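PDB 4LTU: ferredoxin from Rhodopseudomonas palustris, which carries a single [2Fe-2S] cluster and probably passes electrons one at a time between redox partners, as other adrenodoxin/putidaredoxin-type ferredoxins do. Local coordinates for residues A[2-7]-A[25-30]; A[33-38]-A[100-105]; A[49-54]-A[87-92]. One frame throughout, in Å; residues are numbered along the deposited sequence.

Contact 1: A[2-7]-A[25-30]; sequences PSITFI and MFAALN
Ile4 and Phe6, two residues apart on strand 3-7, lean their side chains against the alanine methyls of Ala27 and Ala28. This is helix-on-sheet packing in the beta-grasp fold of 2Fe-2S ferredoxins, with helix 24-29 lying across one face of the mixed sheet. Ile4 runs out nearly straight (chi2 162°) from a CG1 set beside its backbone N and opposite the carbonyl carbon, which carries the terminal CD1 to 3.6 Å from Ala27 CB. The Phe6 ring takes the same general direction (chi1 -82°) and meets the helix with its far end: CZ is 3.8 Å from Ala28 CB, the methyl coming in obliquely to the ring. Small side chains on the helix and long ones on the strand keep the two backbones about 8 Å apart. Val16 and Leu100, on the strands flanking 3-7, touch both Ile4 and Phe6, and Met25, on the same helix, reaches the cluster. Within 25-30, Phe26 O takes two N-H groups of Asn30: the backbone N at 3.0 Å, and ND2 at 3.1 Å from above the carbonyl plane. The same ND2 sits over the centre of one face of the Phe26 ring, 3.2 Å above its plane.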
loop_
_atom_site.group_PDB
_atom_site.type_symbol
_atom_site.label_atom_id
_atom_site.label_comp_id
_atom_site.label_asym_id
_atom_site.label_seq_id
_atom_site.Cartn_x
_atom_site.Cartn_y
_atom_site.Cartn_z
ATOM N N PRO A 2 -10.282 11.834 -1.548
ATOM C CA PRO A 2 -10.652 10.785 -0.603
ATOM C C PRO A 2 -9.699 10.632 0.581
ATOM O O PRO A 2 -8.935 11.556 0.927
ATOM C CB PRO A 2 -10.652 9.527 -1.476
ATOM C CG PRO A 2 -11.117 10.012 -2.798
ATOM C CD PRO A 2 -10.540 11.420 -2.942
ATOM N N SER A 3 -9.764 9.462 1.204
ATOM C CA SER A 3 -9.170 9.247 2.491
ATOM C C SER A 3 -8.810 7.777 2.615
ATOM O O SER A 3 -9.622 6.892 2.300
ATOM C CB SER A 3 -10.189 9.617 3.575
ATOM O OG SER A 3 -9.556 9.894 4.808
ATOM N N ILE A 4 -7.588 7.534 3.082
ATOM C CA ILE A 4 -7.068 6.200 3.256
ATOM C C ILE A 4 -6.768 6.036 4.713
ATOM O O ILE A 4 -6.159 6.900 5.324
ATOM C CB ILE A 4 -5.712 5.968 2.522
ATOM C CG1 ILE A 4 -5.786 6.313 1.038
ATOM C CG2 ILE A 4 -5.249 4.518 2.687
ATOM C CD1 ILE A 4 -4.408 6.498 0.447
ATOM N N THR A 5 -7.154 4.892 5.256
ATOM C CA THR A 5 -6.787 4.528 6.624
ATOM C C THR A 5 -5.555 3.614 6.610
ATOM O O THR A 5 -5.579 2.568 5.960
ATOM C CB THR A 5 -7.972 3.813 7.296
ATOM O OG1 THR A 5 -9.184 4.530 6.986
ATOM C CG2 THR A 5 -7.788 3.738 8.771
ATOM N N PHE A 6 -4.484 4.012 7.308
ATOM C CA PHE A 6 -3.298 3.167 7.463
ATOM C C PHE A 6 -3.191 2.613 8.890
ATOM O O PHE A 6 -3.368 3.367 9.856
ATOM C CB PHE A 6 -2.010 3.936 7.156
ATOM C CG PHE A 6 -1.678 4.053 5.681
ATOM C CD1 PHE A 6 -0.893 3.085 5.045
ATOM C CD2 PHE A 6 -2.107 5.155 4.945
ATOM C CE1 PHE A 6 -0.559 3.206 3.678
ATOM C CE2 PHE A 6 -1.786 5.284 3.582
ATOM C CZ PHE A 6 -1.013 4.313 2.948
ATOM N N ILE A 7 -2.877 1.319 9.022
ATOM C CA ILE A 7 -2.682 0.702 10.348
ATOM C C ILE A 7 -1.271 0.136 10.537
ATOM O O ILE A 7 -0.810 -0.683 9.749
ATOM C CB ILE A 7 -3.753 -0.378 10.629
ATOM C CG1 ILE A 7 -5.115 0.289 10.766
ATOM C CG2 ILE A 7 -3.397 -1.227 11.877
ATOM C CD1 ILE A 7 -6.209 -0.494 10.131
ATOM N N MET A 25 1.141 5.059 -1.750
ATOM C CA MET A 25 2.485 5.352 -1.295
ATOM C C MET A 25 2.720 6.876 -1.258
ATOM O O MET A 25 3.264 7.429 -0.280
ATOM C CB MET A 25 3.511 4.671 -2.219
ATOM C CG MET A 25 4.971 4.964 -1.827
ATOM S SD MET A 25 6.034 5.078 -3.279
ATOM C CE MET A 25 5.369 6.545 -4.048
ATOM N N PHE A 26 2.322 7.530 -2.342
ATOM C CA PHE A 26 2.467 8.949 -2.467
ATOM C C PHE A 26 1.704 9.583 -1.293
ATOM O O PHE A 26 2.272 10.360 -0.511
ATOM C CB PHE A 26 1.920 9.404 -3.829
ATOM C CG PHE A 26 1.914 10.899 -4.014
ATOM C CD1 PHE A 26 2.992 11.546 -4.630
ATOM C CD2 PHE A 26 0.824 11.667 -3.569
ATOM C CE1 PHE A 26 2.993 12.930 -4.797
ATOM C CE2 PHE A 26 0.812 13.038 -3.730
ATOM C CZ PHE A 26 1.905 13.682 -4.347
ATOM N N ALA A 27 0.433 9.210 -1.166
ATOM C CA ALA A 27 -0.408 9.655 -0.068
ATOM C C ALA A 27 0.252 9.467 1.296
ATOM O O ALA A 27 0.293 10.392 2.079
ATOM C CB ALA A 27 -1.780 8.942 -0.114
ATOM N N ALA A 28 0.747 8.267 1.574
ATOM C CA ALA A 28 1.529 7.996 2.790
ATOM C C ALA A 28 2.692 8.981 3.036
ATOM O O ALA A 28 2.800 9.604 4.108
ATOM C CB ALA A 28 2.065 6.583 2.741
ATOM N N LEU A 29 3.553 9.119 2.031
ATOM C CA LEU A 29 4.829 9.822 2.183
ATOM C C LEU A 29 4.646 11.311 2.341
ATOM O O LEU A 29 5.476 11.985 2.926
ATOM C CB LEU A 29 5.722 9.541 0.976
ATOM C CG LEU A 29 6.150 8.082 0.860
ATOM C CD1 LEU A 29 6.895 7.933 -0.451
ATOM C CD2 LEU A 29 7.036 7.732 2.046
ATOM N N ASN A 30 3.533 11.802 1.807
ATOM C CA ASN A 30 3.221 13.213 1.793
ATOM C C ASN A 30 2.377 13.658 3.007
ATOM O O ASN A 30 2.035 14.837 3.163
ATOM C CB ASN A 30 2.600 13.541 0.437
ATOM C CG ASN A 30 3.674 13.738 -0.638
ATOM O OD1 ASN A 30 4.408 14.714 -0.588
ATOM N ND2 ASN A 30 3.810 12.792 -1.562
#

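Contact 2: A[33-38]-A[100-105]; sequences IDSIVA and LRIPER. Unlike the reference sequence in segment 100-105: Ile102 (reference Leu).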
loop_
_atom_site.group_PDB
_atom_site.type_symbol
_atom_site.label_atom_id
_atom_site.label_comp_id
_atom_site.label_asym_id
_atom_site.label_seq_id
_atom_site.Cartn_x
_atom_site.Cartn_y
_atom_site.Cartn_z
ATOM N N ILE A 33 3.850 9.292 6.963
ATOM C CA ILE A 33 4.025 7.833 7.178
ATOM C C ILE A 33 5.382 7.299 6.678
ATOM O O ILE A 33 5.495 6.723 5.580
ATOM C CB ILE A 33 2.786 7.018 6.660
ATOM C CG1 ILE A 33 1.659 7.093 7.702
ATOM C CG2 ILE A 33 3.110 5.544 6.432
ATOM C CD1 ILE A 33 0.272 7.021 7.152
ATOM N N ASP A 34 6.389 7.466 7.537
ATOM C CA ASP A 34 7.797 7.146 7.267
ATOM C C ASP A 34 8.138 5.676 7.012
ATOM O O ASP A 34 9.069 5.368 6.251
ATOM C CB ASP A 34 8.684 7.694 8.414
ATOM C CG ASP A 34 8.883 9.216 8.335
ATOM O OD1 ASP A 34 8.834 9.775 7.218
ATOM O OD2 ASP A 34 9.099 9.856 9.391
ATOM N N SER A 35 7.397 4.765 7.636
ATOM C CA SER A 35 7.705 3.335 7.535
ATOM C C SER A 35 7.782 2.759 6.109
ATOM O O SER A 35 8.463 1.735 5.882
ATOM C CB SER A 35 6.689 2.536 8.337
ATOM O OG SER A 35 5.381 2.913 7.966
ATOM N N ILE A 36 7.046 3.370 5.178
ATOM C CA ILE A 36 7.009 2.931 3.785
ATOM C C ILE A 36 8.270 3.416 3.096
ATOM O O ILE A 36 8.391 4.592 2.756
ATOM C CB ILE A 36 5.761 3.464 3.056
ATOM C CG1 ILE A 36 4.527 2.645 3.470
ATOM C CG2 ILE A 36 5.994 3.508 1.500
ATOM C CD1 ILE A 36 3.192 3.133 2.859
ATOM N N VAL A 37 9.227 2.514 2.914
ATOM C CA VAL A 37 10.544 2.931 2.464
ATOM C C VAL A 37 10.573 3.267 0.963
ATOM O O VAL A 37 11.181 4.289 0.552
ATOM C CB VAL A 37 11.654 1.941 2.925
ATOM C CG1 VAL A 37 13.014 2.388 2.434
ATOM C CG2 VAL A 37 11.670 1.875 4.462
ATOM N N ALA A 38 9.917 2.436 0.151
ATOM C CA ALA A 38 9.775 2.737 -1.272
ATOM C C ALA A 38 11.099 3.137 -1.961
ATOM O O ALA A 38 11.231 4.242 -2.486
ATOM C CB ALA A 38 8.724 3.833 -1.448
ATOM N N LEU A 100 -5.392 0.130 4.793
ATOM C CA LEU A 100 -4.164 -0.605 4.518
ATOM C C LEU A 100 -3.369 -0.806 5.795
ATOM O O LEU A 100 -3.256 0.100 6.606
ATOM C CB LEU A 100 -3.303 0.105 3.468
ATOM C CG LEU A 100 -3.911 0.589 2.155
ATOM C CD1 LEU A 100 -2.864 1.504 1.467
ATOM C CD2 LEU A 100 -4.341 -0.583 1.274
ATOM N N ARG A 101 -2.854 -2.009 5.977
ATOM C CA ARG A 101 -1.987 -2.291 7.101
ATOM C C ARG A 101 -0.589 -2.482 6.558
ATOM O O ARG A 101 -0.393 -3.066 5.478
ATOM C CB ARG A 101 -2.492 -3.504 7.888
ATOM C CG ARG A 101 -3.965 -3.278 8.362
ATOM C CD ARG A 101 -4.442 -4.261 9.422
ATOM N NE ARG A 101 -5.225 -5.325 8.815
ATOM C CZ ARG A 101 -6.491 -5.583 9.106
ATOM N NH1 ARG A 101 -7.125 -4.869 10.041
ATOM N NH2 ARG A 101 -7.110 -6.578 8.479
ATOM N N ILE A 102 0.373 -1.981 7.320
ATOM C CA ILE A 102 1.757 -1.938 6.934
ATOM C C ILE A 102 2.543 -3.020 7.680
ATOM O O ILE A 102 2.287 -3.278 8.861
ATOM C CB ILE A 102 2.374 -0.521 7.113
ATOM C CG1 ILE A 102 1.859 0.179 8.351
ATOM C CG2 ILE A 102 2.043 0.397 5.902
ATOM C CD1 ILE A 102 2.212 1.696 8.372
ATOM N N PRO A 103 3.487 -3.675 6.971
ATOM C CA PRO A 103 4.196 -4.804 7.495
ATOM C C PRO A 103 5.237 -4.408 8.519
ATOM O O PRO A 103 5.658 -3.258 8.576
ATOM C CB PRO A 103 4.875 -5.374 6.251
ATOM C CG PRO A 103 5.151 -4.219 5.442
ATOM C CD PRO A 103 3.903 -3.396 5.590
ATOM N N GLU A 104 5.633 -5.384 9.325
ATOM C CA GLU A 104 6.679 -5.229 10.337
ATOM C C GLU A 104 7.960 -4.578 9.769
ATOM O O GLU A 104 8.639 -3.811 10.452
ATOM C CB GLU A 104 6.969 -6.599 10.933
ATOM C CG GLU A 104 7.854 -6.608 12.155
ATOM C CD GLU A 104 8.269 -8.025 12.538
ATOM O OE1 GLU A 104 7.867 -8.473 13.644
ATOM O OE2 GLU A 104 8.978 -8.685 11.723
ATOM N N ARG A 105 8.284 -4.894 8.523
ATOM C CA ARG A 105 9.385 -4.213 7.828
ATOM C C ARG A 105 9.245 -4.213 6.305
ATOM O O ARG A 105 8.543 -5.020 5.735
ATOM C CB ARG A 105 10.741 -4.816 8.216
ATOM C CG ARG A 105 10.831 -6.272 7.946
ATOM C CD ARG A 105 12.261 -6.655 7.772
ATOM N NE ARG A 105 12.851 -7.201 8.983
ATOM C CZ ARG A 105 13.743 -8.189 8.969
ATOM N NH1 ARG A 105 14.114 -8.732 7.803
ATOM N NH2 ARG A 105 14.256 -8.648 10.111
#
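Ile102 meets Ile33, Ser35 and Ile36 across this contact, dividing these neighbours between the two branches of its side chain. The apolar part has two touches. Ile102 CG2 rests against Ile36 CG1 at 4.1 Å, the two side chains crossing at about a right angle. More loosely, Ile102 CD1 comes within 4.4 Å of Ile33 CG2. The first torsion of Ile102 (chi1 38°) explains the division: CG1 stands between the backbone N and the carbonyl carbon and carries CD1 toward the turn, while CG2, opposite the carbonyl carbon, faces Ile36.

One touch joins a polar atom to an apolar one. Ser35 OG lies 3.4 Å from Ile102 CD1, a van der Waals approach in which the hydroxyl oxygen meets a methyl group; no hydrogen bond crosses between the segments. Ser35 sits inside a type I beta turn from Ile33 to Ile36; it is partly exposed and lies at the margin of an otherwise buried patch.

In the beta-grasp fold this patch joins the loop after helix 24-29 to the chain just leaving strand 99-101, the middle strand of the sheet. Ile36 also touches Phe6, Met25 and Ala28, and its side chain lies about 4 Å from that of the cluster ligand Cys49 at the nearest atoms, so Ile102 packs on a residue that neighbours the cluster ligand.

Backbone and charged bonds of segment 100-105 go elsewhere. Leu100 and Ile102 pair with strand 3-7, Arg101 pairs with Tyr52 of strand 50-53, and the guanidinium of Arg101 makes a salt bridge to Asp54 through NH2 and OD1.

Contact 3: A[49-54]-A[87-92]; sequences CHVYVD and CQIKIA. With FES (Fe2/s2 (inorganic) cluster), chain C.
Cys87 SG, 3.6 Å from Cys49 SG across the contact, is held by two partners: it binds iron FE2 of the cluster at 2.1 Å, and Gln88 NE2 donates to it over 3.1 Å. That bond is nearly straight (168°), and the sulfur lies in the amide plane of Gln88, which fixes the turn of the amide. Cys49 SG binds the same iron at 2.3 Å and accepts a weak hydrogen bond from Cys87 N. Both cysteines have chi1 of 65°, which sets each sulfur between its backbone N and carbonyl carbon and lets the pair converge on one metal. They are the last two ligands of the CX5CX2C...C signature of the adrenodoxin-type ferredoxins; Cys40 and Cys46 bind the cluster too, as in relatives probably through its other iron. The N-H groups directed at the sulfurs probably offset some of the negative charge there. Away from the metal the contact turns apolar. Ile89, its chain extended (chi2 161°), brings CD1 up to two valines of strand 50-53: Val51, which it crosses at a slant, and Val53, met tip to tip. CD1 lies 4.2 Å from Val51 CG2 and equally far from Val53 CG2.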
loop_
_atom_site.group_PDB
_atom_site.type_symbol
_atom_site.label_atom_id
_atom_site.label_comp_id
_atom_site.label_asym_id
_atom_site.label_seq_id
_atom_site.Cartn_x
_atom_site.Cartn_y
_atom_site.Cartn_z
ATOM N N CYS A 49 7.535 -0.882 -0.734
ATOM C CA CYS A 49 6.307 -0.138 -0.433
ATOM C C CYS A 49 5.149 -1.105 -0.098
ATOM O O CYS A 49 3.979 -0.762 -0.316
ATOM C CB CYS A 49 5.891 0.711 -1.640
ATOM S SG CYS A 49 5.420 -0.247 -3.113
ATOM N N HIS A 50 5.496 -2.299 0.389
ATOM C CA HIS A 50 4.581 -3.418 0.711
ATOM C C HIS A 50 3.425 -2.976 1.608
ATOM O O HIS A 50 3.638 -2.221 2.540
ATOM C CB HIS A 50 5.422 -4.485 1.464
ATOM C CG HIS A 50 4.740 -5.800 1.696
ATOM N ND1 HIS A 50 3.600 -6.201 1.021
ATOM C CD2 HIS A 50 5.103 -6.851 2.476
ATOM C CE1 HIS A 50 3.281 -7.433 1.386
ATOM N NE2 HIS A 50 4.191 -7.854 2.252
ATOM N N VAL A 51 2.205 -3.411 1.312
ATOM C CA VAL A 51 1.101 -3.254 2.267
ATOM C C VAL A 51 0.186 -4.466 2.243
ATOM O O VAL A 51 0.171 -5.210 1.270
ATOM C CB VAL A 51 0.229 -1.998 2.014
ATOM C CG1 VAL A 51 0.959 -0.703 2.389
ATOM C CG2 VAL A 51 -0.309 -1.963 0.590
ATOM N N TYR A 52 -0.585 -4.659 3.314
ATOM C CA TYR A 52 -1.721 -5.596 3.296
ATOM C C TYR A 52 -3.039 -4.832 3.201
ATOM O O TYR A 52 -3.382 -4.023 4.059
ATOM C CB TYR A 52 -1.734 -6.528 4.512
ATOM C CG TYR A 52 -0.368 -7.017 5.044
ATOM C CD1 TYR A 52 0.514 -7.737 4.240
ATOM C CD2 TYR A 52 -0.014 -6.811 6.382
ATOM C CE1 TYR A 52 1.752 -8.201 4.731
ATOM C CE2 TYR A 52 1.209 -7.277 6.896
ATOM C CZ TYR A 52 2.083 -7.978 6.059
ATOM O OH TYR A 52 3.289 -8.434 6.571
ATOM N N VAL A 53 -3.765 -5.071 2.124
ATOM C CA VAL A 53 -5.081 -4.510 1.954
ATOM C C VAL A 53 -6.042 -5.235 2.914
ATOM O O VAL A 53 -5.910 -6.459 3.151
ATOM C CB VAL A 53 -5.537 -4.680 0.514
ATOM C CG1 VAL A 53 -6.863 -3.997 0.292
ATOM C CG2 VAL A 53 -4.466 -4.100 -0.437
ATOM N N ASP A 54 -6.971 -4.483 3.498
ATOM C CA ASP A 54 -7.959 -5.097 4.361
ATOM C C ASP A 54 -8.768 -6.130 3.590
ATOM O O ASP A 54 -9.250 -5.861 2.477
ATOM C CB ASP A 54 -8.899 -4.063 4.978
ATOM C CG ASP A 54 -9.530 -4.570 6.256
ATOM O OD1 ASP A 54 -8.785 -5.155 7.079
ATOM O OD2 ASP A 54 -10.763 -4.394 6.438
ATOM N N CYS A 87 2.478 1.593 -4.179
ATOM C CA CYS A 87 2.662 2.566 -5.270
ATOM C C CYS A 87 1.836 2.149 -6.511
ATOM O O CYS A 87 1.575 2.966 -7.393
ATOM C CB CYS A 87 4.150 2.741 -5.616
ATOM S SG CYS A 87 4.971 1.258 -6.303
ATOM N N GLN A 88 1.422 0.881 -6.556
ATOM C CA GLN A 88 0.556 0.388 -7.631
ATOM C C GLN A 88 -0.962 0.442 -7.290
ATOM O O GLN A 88 -1.789 -0.051 -8.055
ATOM C CB GLN A 88 0.961 -1.041 -8.040
ATOM C CG GLN A 88 2.430 -1.217 -8.362
ATOM C CD GLN A 88 2.897 -0.312 -9.453
ATOM O OE1 GLN A 88 2.497 -0.475 -10.604
ATOM N NE2 GLN A 88 3.728 0.678 -9.104
ATOM N N ILE A 89 -1.321 1.029 -6.152
ATOM C CA ILE A 89 -2.728 1.262 -5.840
ATOM C C ILE A 89 -3.095 2.730 -6.140
ATOM O O ILE A 89 -2.567 3.661 -5.515
ATOM C CB ILE A 89 -3.043 0.922 -4.368
ATOM C CG1 ILE A 89 -2.918 -0.598 -4.129
ATOM C CG2 ILE A 89 -4.419 1.433 -3.995
ATOM C CD1 ILE A 89 -2.745 -1.028 -2.667
ATOM N N LYS A 90 -3.986 2.910 -7.107
ATOM C CA LYS A 90 -4.455 4.212 -7.503
ATOM C C LYS A 90 -5.795 4.482 -6.821
ATOM O O LYS A 90 -6.705 3.633 -6.833
ATOM C CB LYS A 90 -4.568 4.302 -9.038
ATOM C CG LYS A 90 -3.196 4.319 -9.789
ATOM C CD LYS A 90 -3.268 3.517 -11.123
ATOM C CE LYS A 90 -2.317 4.049 -12.237
ATOM N NZ LYS A 90 -2.503 3.329 -13.553
ATOM N N ILE A 91 -5.898 5.661 -6.209
ATOM C CA ILE A 91 -7.095 6.057 -5.482
ATOM C C ILE A 91 -8.168 6.640 -6.396
ATOM O O ILE A 91 -7.875 7.397 -7.332
ATOM C CB ILE A 91 -6.754 6.938 -4.270
ATOM C CG1 ILE A 91 -6.167 6.035 -3.194
ATOM C CG2 ILE A 91 -8.020 7.622 -3.682
ATOM C CD1 ILE A 91 -4.828 6.472 -2.731
ATOM N N ALA A 92 -9.401 6.216 -6.128
ATOM C CA ALA A 92 -10.593 6.619 -6.872
ATOM C C ALA A 92 -11.727 6.786 -5.858
ATOM O O ALA A 92 -11.621 6.303 -4.724
ATOM C CB ALA A 92 -10.958 5.549 -7.913
HETATM FE FE1 FES C . 9.356 0.495 -5.532
HETATM FE FE2 FES C . 6.472 0.603 -4.947
HETATM S S1 FES C . 7.716 -0.793 -6.108
HETATM S S2 FES C . 8.121 1.850 -4.301
#

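All three contacts are largely buried; contact 2 alone reaches a partly exposed residue, Ser35. They share one mixed sheet: contact 1 uses strand 3-7, contact 2 its neighbour 99-101, and contact 3 the next strand, 50-53. Contacts 1 and 2 are knit by probable backbone hydrogen bonds such as Leu100 N to Thr5 O (2.7 Å), contacts 2 and 3 by another between Arg101 O and Tyr52 N. Ile91 of contact 3 packs on Ile4 of contact 1. Chemistry follows position: 2-7 with 25-30 is wholly apolar across its interface, 33-38 with 100-105 adds one hydroxyl, and 49-54 with 87-92, nearest the centre of the chain, joins metal ligation and a weak N-H to sulfur bond across the interface to its hydrophobic end.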